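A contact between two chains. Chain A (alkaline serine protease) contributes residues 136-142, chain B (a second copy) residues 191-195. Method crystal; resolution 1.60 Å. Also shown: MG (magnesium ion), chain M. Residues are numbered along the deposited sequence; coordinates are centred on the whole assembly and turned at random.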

# COMPACT_ATOMS: atom_id res chain seq x y z
N THR A 136 5.09 6.14 0.64
CA THR A 136 5.20 7.43 -0.03
C THR A 136 6.66 7.86 -0.18
O THR A 136 7.53 7.40 0.56
N THR A 137 6.92 8.75 -1.13
CA THR A 137 8.27 9.23 -1.36
C THR A 137 8.74 10.12 -0.21
O THR A 137 9.88 10.02 0.23
N THR A 138 7.85 10.98 0.27
CA THR A 138 8.20 11.88 1.36
C THR A 138 8.60 11.09 2.61
O THR A 138 9.55 11.45 3.30
N GLU A 139 7.87 10.01 2.89
CA GLU A 139 8.18 9.20 4.06
C GLU A 139 9.48 8.43 3.85
O GLU A 139 10.33 8.36 4.74
N ARG A 140 9.64 7.86 2.66
CA ARG A 140 10.85 7.11 2.33
C ARG A 140 12.08 8.01 2.52
O ARG A 140 13.07 7.61 3.13
N ASN A 141 11.99 9.23 2.00
CA ASN A 141 13.09 10.18 2.10
C ASN A 141 13.38 10.58 3.55
O ASN A 141 14.54 10.65 3.95
N ALA A 142 12.33 10.83 4.32
CA ALA A 142 12.49 11.23 5.72
C ALA A 142 13.18 10.16 6.55
O ALA A 142 14.06 10.45 7.36
N GLN B 191 0.46 12.38 -9.21
CA GLN B 191 1.33 12.03 -8.10
C GLN B 191 2.80 12.17 -8.49
O GLN B 191 3.21 11.78 -9.58
N TYR B 192 3.58 12.74 -7.58
CA TYR B 192 5.00 12.95 -7.83
C TYR B 192 5.84 12.07 -6.91
O TYR B 192 5.76 12.18 -5.68
N THR B 193 6.64 11.20 -7.51
CA THR B 193 7.48 10.26 -6.76
C THR B 193 8.82 10.06 -7.46
O THR B 193 9.01 10.49 -8.60
N ASP B 194 9.74 9.37 -6.78
CA ASP B 194 11.03 9.10 -7.37
C ASP B 194 10.95 7.93 -8.35
O ASP B 194 11.97 7.47 -8.87
N GLN B 195 9.73 7.44 -8.58
CA GLN B 195 9.50 6.36 -9.55
C GLN B 195 8.98 6.98 -10.85
O GLN B 195 9.14 6.39 -11.92

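The contact is small, 192 Å² counted over both sides, and it sets the first turns of a helix in chain A against an irregular segment of chain B. Gln B191 opens that segment without reaching the helix; its chi1 is m, and its side chain stays well away from the other chain. Tyr B192 comes closer. Its CA-to-CB bond points sideways and chi1 is p, yet the end of the side chain swings nearer to chain A; even so it is only lightly covered, its side chain coming no nearer than 5.4 Å to the helix stretch. Its backbone also lies near the helix, with Tyr B192 O 4.1 Å from Thr A137 OG1.

Thr B193 marks the point where the two backbones run nearest, its CA 5.6 Å from the CA of Thr A137. Thr A137 points toward chain B in rotamer m and sets OG1 3.1 Å from Thr B193 CB, a tight van der Waals fit for two buried threonines. The bond from CA to CB in Thr B193 runs sideways, and with chi1 p its hydroxyl accepts from the backbone: Gln B195 N donates to Thr B193 OG1 at 2.9 Å, linking the residues that flank Asp B194.

Asp B194 has the largest area covered by the other stretch in this contact and points toward the helix with chi1 p. Thr A137 OG1 lies 3.6 Å from Asp B194 N and 3.8 Å from Asp B194 OD1; both oxygens, OG1 and OD1, find hydrogen-bond partners elsewhere in the structure. Asp B194 OD2 carries the charge pairing, a salt bridge with Arg A140 NH2 at 2.6 Å. Arg A140 reaches it through an extended chain, t at chi1, chi2 and chi3, and OD2 sits over one face of the guanidinium, so the short distance comes without a hydrogen bond. Water 1 adds a second link: it donates to Asp B194 OD2 at 2.8 Å and accepts from Asn A141 ND2 at 2.7 Å. Asn A141, chi1 m, thus joins through solvent; Asn A141 ND2 is 4.4 Å from Asp B194 OD2.

Gln B195 leaves the contact, with chi1 and chi2 both m, and its OE1 binds the magnesium ion at 2.3 Å.

On the helix side, Thr A136 caps the N-terminus in rotamer p, its OG1 accepting from Glu A139 N at 3.1 Å. The rule to read here is economical: on a capped helix, the arginine and the asparagine's water meet at one aspartate, while the threonine packs chiefly against Thr B193.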

# COMPACT_ATOMS: atom_id res chain seq x y z
CB THR A 136 4.43 8.55 0.73
OG1 THR A 136 5.19 8.97 1.87
CG2 THR A 136 3.08 8.04 1.19
CB THR A 137 8.36 10.04 -2.67
OG1 THR A 137 7.85 9.26 -3.75
CG2 THR A 137 9.81 10.41 -2.96
CB THR A 138 7.02 12.80 1.73
OG1 THR A 138 6.63 13.55 0.57
CG2 THR A 138 7.43 13.77 2.82
CB GLU A 139 7.02 8.24 4.35
CG GLU A 139 7.20 7.38 5.59
CD GLU A 139 5.92 6.68 5.98
OE1 GLU A 139 5.24 7.15 6.92
OE2 GLU A 139 5.57 5.67 5.34
CB ARG A 140 10.78 6.62 0.88
CG ARG A 140 12.07 6.02 0.34
CD ARG A 140 11.83 5.45 -1.05
NE ARG A 140 13.07 5.26 -1.81
CZ ARG A 140 13.85 6.25 -2.22
NH1 ARG A 140 14.95 5.98 -2.91
NH2 ARG A 140 13.54 7.51 -1.94
CB ASN A 141 12.77 11.44 1.28
CG ASN A 141 12.87 11.21 -0.22
OD1 ASN A 141 12.43 12.04 -1.01
ND2 ASN A 141 13.45 10.08 -0.61
CB ALA A 142 11.13 11.57 6.33
CB GLN B 191 1.02 10.61 -7.61
CG GLN B 191 -0.21 10.56 -6.71
CD GLN B 191 -0.76 9.16 -6.53
OE1 GLN B 191 -0.06 8.24 -6.11
NE2 GLN B 191 -2.04 9.01 -6.83
CB TYR B 192 5.36 14.44 -7.64
CG TYR B 192 4.81 15.06 -6.37
CD1 TYR B 192 3.47 15.43 -6.26
CD2 TYR B 192 5.63 15.25 -5.26
CE1 TYR B 192 2.96 15.98 -5.08
CE2 TYR B 192 5.14 15.80 -4.08
CZ TYR B 192 3.80 16.16 -4.00
OH TYR B 192 3.30 16.68 -2.83
CB THR B 193 6.83 8.87 -6.66
OG1 THR B 193 6.97 8.21 -7.93
CG2 THR B 193 5.36 8.98 -6.30
CB ASP B 194 12.10 8.84 -6.29
CG ASP B 194 11.65 7.86 -5.23
OD1 ASP B 194 10.62 7.18 -5.41
OD2 ASP B 194 12.34 7.76 -4.19
CB GLN B 195 8.48 5.34 -9.03
CG GLN B 195 9.04 4.25 -8.13
CD GLN B 195 9.81 3.18 -8.90
OE1 GLN B 195 9.40 2.75 -9.98
NE2 GLN B 195 10.93 2.73 -8.33
MG MG M . 8.17 2.08 -11.84
O HOH W 1 13.88 9.91 -3.32